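Local coordinates for protein putative mandelate racemase (Zymomonas mobilis, PDB 2OX4) that binds magnesium in an enolase-superfamily barrel and is probably a lyase, perhaps a dehydratase, of unestablished substrate, at residues Thr220-Ala225 with Tyr240-Asn244; Glu354-Tyr360 with Gly376-Lys382. One frame throughout, in Å; residues are numbered along the deposited sequence.

Contact 1 (Thr220-Ala225 with Tyr240-Asn244); sequences TDLVSA and YEEIN. With MG (magnesium ion), chain O.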
loop_
_atom_site.group_PDB
_atom_site.type_symbol
_atom_site.label_atom_id
_atom_site.label_comp_id
_atom_site.label_asym_id
_atom_site.label_seq_id
_atom_site.Cartn_x
_atom_site.Cartn_y
_atom_site.Cartn_z
ATOM N N THR C 220 22.545 19.395 1.386
ATOM C CA THR C 220 21.164 19.748 1.679
ATOM C C THR C 220 20.436 18.518 2.245
ATOM O O THR C 220 20.997 17.420 2.294
ATOM C CB THR C 220 20.439 20.255 0.406
ATOM O OG1 THR C 220 20.702 19.365 -0.694
ATOM C CG2 THR C 220 20.927 21.681 0.043
ATOM N N ASP C 221 19.203 18.716 2.693
ATOM C CA ASP C 221 18.290 17.602 2.941
ATOM C C ASP C 221 17.026 17.811 2.121
ATOM O O ASP C 221 16.981 18.734 1.327
ATOM C CB ASP C 221 18.004 17.447 4.439
ATOM C CG ASP C 221 17.317 18.671 5.071
ATOM O OD1 ASP C 221 16.690 19.497 4.362
ATOM O OD2 ASP C 221 17.387 18.790 6.319
ATOM N N LEU C 222 16.023 16.962 2.320
ATOM C CA LEU C 222 14.775 17.063 1.572
ATOM C C LEU C 222 14.245 18.494 1.570
ATOM O O LEU C 222 13.935 19.051 0.516
ATOM C CB LEU C 222 13.724 16.115 2.152
ATOM C CG LEU C 222 12.323 16.200 1.544
ATOM C CD1 LEU C 222 11.595 14.872 1.680
ATOM C CD2 LEU C 222 11.525 17.323 2.190
ATOM N N VAL C 223 14.143 19.083 2.757
ATOM C CA VAL C 223 13.449 20.364 2.928
ATOM C C VAL C 223 14.182 21.490 2.176
ATOM O O VAL C 223 13.575 22.247 1.395
ATOM C CB VAL C 223 13.302 20.704 4.433
ATOM C CG1 VAL C 223 12.644 22.059 4.604
ATOM C CG2 VAL C 223 12.478 19.595 5.150
ATOM N N SER C 224 15.484 21.585 2.389
ATOM C CA SER C 224 16.249 22.605 1.671
ATOM C C SER C 224 16.348 22.320 0.173
ATOM O O SER C 224 16.337 23.243 -0.613
ATOM C CB SER C 224 17.629 22.800 2.286
ATOM O OG SER C 224 18.329 21.582 2.434
ATOM N N ALA C 225 16.431 21.043 -0.214
ATOM C CA ALA C 225 16.452 20.675 -1.637
ATOM C C ALA C 225 15.206 21.133 -2.382
ATOM O O ALA C 225 15.298 21.672 -3.479
ATOM C CB ALA C 225 16.631 19.173 -1.805
ATOM N N TYR C 240 19.457 17.264 -11.146
ATOM C CA TYR C 240 19.666 17.857 -9.827
ATOM C C TYR C 240 20.192 16.714 -8.977
ATOM O O TYR C 240 19.464 15.735 -8.724
ATOM C CB TYR C 240 18.294 18.334 -9.323
ATOM C CG TYR C 240 18.243 19.206 -8.073
ATOM C CD1 TYR C 240 19.315 20.013 -7.686
ATOM C CD2 TYR C 240 17.067 19.249 -7.306
ATOM C CE1 TYR C 240 19.224 20.827 -6.528
ATOM C CE2 TYR C 240 16.967 20.043 -6.167
ATOM C CZ TYR C 240 18.044 20.828 -5.785
ATOM O OH TYR C 240 17.923 21.612 -4.666
ATOM N N GLU C 241 21.457 16.818 -8.577
ATOM C CA GLU C 241 22.252 15.666 -8.118
ATOM C C GLU C 241 22.500 15.683 -6.604
ATOM O O GLU C 241 22.852 16.728 -6.031
ATOM C CB GLU C 241 23.599 15.598 -8.869
ATOM C CG GLU C 241 24.619 14.671 -8.207
ATOM C CD GLU C 241 25.939 14.552 -8.958
ATOM O OE1 GLU C 241 26.005 14.981 -10.127
ATOM O OE2 GLU C 241 26.909 14.004 -8.372
ATOM N N GLU C 242 22.337 14.510 -5.975
ATOM C CA GLU C 242 22.647 14.288 -4.558
ATOM C C GLU C 242 22.039 15.344 -3.636
ATOM O O GLU C 242 22.748 16.099 -2.968
ATOM C CB GLU C 242 24.149 14.138 -4.328
ATOM C CG GLU C 242 24.708 12.758 -4.710
ATOM C CD GLU C 242 25.728 12.261 -3.692
ATOM O OE1 GLU C 242 26.807 12.880 -3.597
ATOM O OE2 GLU C 242 25.455 11.258 -2.989
ATOM N N ILE C 243 20.713 15.386 -3.603
ATOM C CA ILE C 243 20.025 16.480 -2.930
ATOM C C ILE C 243 19.819 16.228 -1.429
ATOM O O ILE C 243 19.377 17.114 -0.697
ATOM C CB ILE C 243 18.700 16.787 -3.616
ATOM C CG1 ILE C 243 17.708 15.624 -3.420
ATOM C CG2 ILE C 243 18.936 17.050 -5.118
ATOM C CD1 ILE C 243 16.289 15.956 -3.867
ATOM N N ASN C 244 20.138 15.018 -0.976
ATOM C CA ASN C 244 20.044 14.693 0.448
ATOM C C ASN C 244 20.945 13.510 0.835
ATOM O O ASN C 244 21.858 13.141 0.089
ATOM C CB ASN C 244 18.579 14.453 0.848
ATOM C CG ASN C 244 18.032 13.138 0.312
ATOM O OD1 ASN C 244 18.557 12.579 -0.650
ATOM N ND2 ASN C 244 16.984 12.632 0.952
HETATM MG MG MG O . 28.576 14.250 -7.139
HETATM O O HOH W 1 27.555 14.624 -5.211
HETATM O O HOH W 2 30.576 14.520 -5.909
HETATM O O HOH W 3 29.970 14.106 -8.696
#
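Thr220 meets Ile243 and Ala225 meets Tyr240 within one beta-alpha-beta unit of the enolase-superfamily barrel; Thr220 just precedes helix 222-232, Ala225 is in its first turn, and the partners lie at and just after the end of strand 237-241. Two hydroxyls make the hydrogen bonds across the contact. Thr220 OG1 donates to Ile243 O at 2.6 Å, reaching it from above the carbonyl plane rather than along a lone pair. Tyr240 OH gives its proton to Ala225 O at 2.9 Å, in the carbonyl plane and on a lone pair. With CG anti to the backbone N (chi1 -170°), the Tyr240 ring reaches back to the helix, while Ile243 CG2 lies 3.5 Å above the centre of one ring face.

The apolar part is small: Ala225 CB abuts Ile243 CB at 3.6 Å. The helix start itself is fixed by a capping box, Ser224 N to Asp221 OD1 and Asp221 N to Ser224 OG, and Asp221 OD2 is held by Gly185.

The strand ends at a metal ligand, Glu241. Glu215 and Glu267 complete the protein ligands of the magnesium ion, and Lys166 pairs with Glu241 OE1. Glu242, salt-bridged to Arg268, accepts from a metal-bound water, while Glu241 OE2 binds the magnesium ion directly at 2.1 Å.

Contact 2 (Glu354-Tyr360 with Gly376-Lys382); sequences ELCVHNY and GQDITEK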
loop_
_atom_site.group_PDB
_atom_site.type_symbol
_atom_site.label_atom_id
_atom_site.label_comp_id
_atom_site.label_asym_id
_atom_site.label_seq_id
_atom_site.Cartn_x
_atom_site.Cartn_y
_atom_site.Cartn_z
ATOM N N GLU C 354 50.236 12.777 -13.792
ATOM C CA GLU C 354 51.492 12.019 -13.644
ATOM C C GLU C 354 51.303 10.548 -13.242
ATOM O O GLU C 354 52.258 9.756 -13.249
ATOM C CB GLU C 354 52.424 12.709 -12.646
ATOM C CG GLU C 354 51.903 12.706 -11.205
ATOM C CD GLU C 354 52.874 13.349 -10.214
ATOM O OE1 GLU C 354 54.011 13.689 -10.608
ATOM O OE2 GLU C 354 52.503 13.511 -9.029
ATOM N N LEU C 355 50.069 10.190 -12.896
ATOM C CA LEU C 355 49.774 8.878 -12.326
ATOM C C LEU C 355 49.585 7.791 -13.373
ATOM O O LEU C 355 49.765 6.608 -13.070
ATOM C CB LEU C 355 48.534 8.950 -11.425
ATOM C CG LEU C 355 48.610 9.927 -10.251
ATOM C CD1 LEU C 355 47.292 9.935 -9.480
ATOM C CD2 LEU C 355 49.775 9.568 -9.338
ATOM N N CYS C 356 49.212 8.184 -14.593
ATOM C CA CYS C 356 48.874 7.222 -15.642
ATOM C C CYS C 356 49.612 7.462 -16.954
ATOM O O CYS C 356 49.948 8.600 -17.293
ATOM C CB CYS C 356 47.366 7.234 -15.925
ATOM S SG CYS C 356 46.348 6.756 -14.519
ATOM N N VAL C 357 49.818 6.379 -17.696
ATOM C CA VAL C 357 50.501 6.398 -18.988
ATOM C C VAL C 357 49.762 7.201 -20.070
ATOM O O VAL C 357 50.386 8.008 -20.773
ATOM C CB VAL C 357 50.822 4.955 -19.460
ATOM C CG1 VAL C 357 51.382 4.938 -20.876
ATOM C CG2 VAL C 357 51.806 4.295 -18.498
ATOM N N HIS C 358 48.445 6.993 -20.193
ATOM C CA HIS C 358 47.618 7.730 -21.165
ATOM C C HIS C 358 46.752 8.772 -20.483
ATOM O O HIS C 358 46.161 8.505 -19.441
ATOM C CB HIS C 358 46.721 6.780 -21.957
ATOM C CG HIS C 358 47.442 5.599 -22.518
ATOM N ND1 HIS C 358 48.314 5.697 -23.580
ATOM C CD2 HIS C 358 47.446 4.298 -22.145
ATOM C CE1 HIS C 358 48.812 4.504 -23.848
ATOM N NE2 HIS C 358 48.299 3.637 -22.995
ATOM N N ASN C 359 46.676 9.960 -21.075
ATOM C CA ASN C 359 45.801 11.000 -20.561
ATOM C C ASN C 359 44.621 11.204 -21.510
ATOM O O ASN C 359 44.673 12.050 -22.407
ATOM C CB ASN C 359 46.589 12.301 -20.370
ATOM C CG ASN C 359 45.775 13.398 -19.695
ATOM O OD1 ASN C 359 44.736 13.145 -19.072
ATOM N ND2 ASN C 359 46.255 14.629 -19.811
ATOM N N TYR C 360 43.560 10.423 -21.311
ATOM C CA TYR C 360 42.388 10.492 -22.184
ATOM C C TYR C 360 41.591 11.736 -21.852
ATOM O O TYR C 360 41.193 11.935 -20.697
ATOM C CB TYR C 360 41.502 9.247 -22.025
ATOM C CG TYR C 360 42.145 7.985 -22.526
ATOM C CD1 TYR C 360 42.251 7.725 -23.896
ATOM C CD2 TYR C 360 42.658 7.049 -21.637
ATOM C CE1 TYR C 360 42.856 6.561 -24.364
ATOM C CE2 TYR C 360 43.258 5.887 -22.092
ATOM C CZ TYR C 360 43.359 5.645 -23.452
ATOM O OH TYR C 360 43.959 4.489 -23.902
ATOM N N GLY C 376 42.751 -0.103 -21.415
ATOM C CA GLY C 376 43.528 0.860 -22.204
ATOM C C GLY C 376 44.273 1.880 -21.363
ATOM O O GLY C 376 44.495 3.009 -21.793
ATOM N N GLN C 377 44.671 1.473 -20.161
ATOM C CA GLN C 377 45.323 2.375 -19.229
ATOM C C GLN C 377 46.356 1.601 -18.437
ATOM O O GLN C 377 46.221 0.384 -18.267
ATOM C CB GLN C 377 44.297 3.029 -18.305
ATOM C CG GLN C 377 44.825 4.185 -17.427
ATOM C CD GLN C 377 45.480 5.281 -18.248
ATOM O OE1 GLN C 377 46.636 5.158 -18.651
ATOM N NE2 GLN C 377 44.738 6.354 -18.506
ATOM N N ASP C 378 47.385 2.301 -17.958
ATOM C CA ASP C 378 48.344 1.718 -17.029
ATOM C C ASP C 378 48.810 2.805 -16.057
ATOM O O ASP C 378 48.683 4.000 -16.330
ATOM C CB ASP C 378 49.536 1.153 -17.813
ATOM C CG ASP C 378 50.250 0.005 -17.090
ATOM O OD1 ASP C 378 50.051 -0.218 -15.868
ATOM O OD2 ASP C 378 51.036 -0.678 -17.771
ATOM N N ILE C 379 49.334 2.390 -14.917
ATOM C CA ILE C 379 49.977 3.325 -14.006
ATOM C C ILE C 379 51.425 3.547 -14.452
ATOM O O ILE C 379 51.990 2.738 -15.192
ATOM C CB ILE C 379 49.938 2.823 -12.558
ATOM C CG1 ILE C 379 50.469 1.377 -12.473
ATOM C CG2 ILE C 379 48.502 2.938 -12.020
ATOM C CD1 ILE C 379 50.823 0.914 -11.073
ATOM N N THR C 380 51.996 4.657 -14.006
ATOM C CA THR C 380 53.397 4.978 -14.253
ATOM C C THR C 380 54.304 4.329 -13.202
ATOM O O THR C 380 53.850 3.981 -12.099
ATOM C CB THR C 380 53.598 6.502 -14.248
ATOM O OG1 THR C 380 53.161 7.043 -12.992
ATOM C CG2 THR C 380 52.783 7.144 -15.376
ATOM N N GLU C 381 55.587 4.174 -13.526
ATOM C CA GLU C 381 56.537 3.571 -12.580
ATOM C C GLU C 381 56.717 4.416 -11.324
ATOM O O GLU C 381 57.086 3.891 -10.274
ATOM C CB GLU C 381 57.903 3.314 -13.230
ATOM C CG GLU C 381 57.897 2.262 -14.332
ATOM C CD GLU C 381 57.813 0.851 -13.787
ATOM O OE1 GLU C 381 56.812 0.161 -14.077
ATOM O OE2 GLU C 381 58.742 0.433 -13.064
ATOM N N LYS C 382 56.455 5.718 -11.444
ATOM C CA LYS C 382 56.584 6.662 -10.332
ATOM C C LYS C 382 55.711 6.273 -9.134
ATOM O O LYS C 382 56.043 6.589 -7.987
ATOM C CB LYS C 382 56.196 8.073 -10.782
ATOM C CG LYS C 382 57.042 9.178 -10.156
ATOM C CD LYS C 382 56.288 10.504 -10.072
ATOM C CE LYS C 382 55.556 10.830 -11.365
ATOM N NZ LYS C 382 56.477 11.198 -12.483
HETATM O O HOH W 4 54.805 9.865 -14.419
#
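Residues Leu355 to Val357 run antiparallel to Asp378 to Thr380 through a single beta bridge centred on Cys356 and Ile379, with Val357 N bonded to Asp378 O (3.0 Å) and Thr380 N to Leu355 O (3.1 Å). Side chains then continue the pairing at both ends, an example of how two irregular loops can be joined without a full sheet.

At one end the Gln377 amide acts as a surrogate peptide group. Its OE1 takes His358 N on a lone pair at 3.0 Å, and its NE2 donates to His358 O at 2.7 Å, with that oxygen close to the amide plane. OE1 also accepts from Asp378 N, so three bonds fix the rotation of the amide. The bend at chi2 (55°) turns the amide toward His358. Beyond it, Tyr360 OH donates to Gly376 O at 2.6 Å, in the carbonyl plane and on a lone pair, with this oxygen at the ring edge.

At the other end Thr380 OG1, lying between its backbone N and carbonyl carbon (chi1 58°), donates to Glu354 O at 2.9 Å. Lys382 crosses Glu354 at about a right angle, and a water joins Lys382 NZ to Glu354 O. Glu354 OE2 has its stronger partner in Arg16; the salt bridge from OE1 to Lys382 is long.

Cys356 and Gln377 pack on helix 322-333 through Val323, whereas Leu355 and Ile379 lie against strand 5-13 and Asp378 and Ile379 touch Leu37 of strand 35-40.

In the fold
The two contacts follow one another along the chain: both segments of contact 1 precede those of contact 2. Their centres are about 36 Å apart, on opposite sides of the centre of the chain, and their nearest atoms are about 19 Å apart. Both belong to the C-terminal, barrel-forming part of the chain, yet they serve different parts of the fold. Contact 1 is buried where the start of helix 222-232 meets the end of strand 237-241, beside the magnesium site. Contact 2 joins the loops flanking strand 366-367, away from that site, and rests against both barrel helix 322-333 and the antiparallel sheet containing strands 5-13 and 35-40. One thus belongs to the metal-binding barrel, the other to its junction with the N-terminal domain.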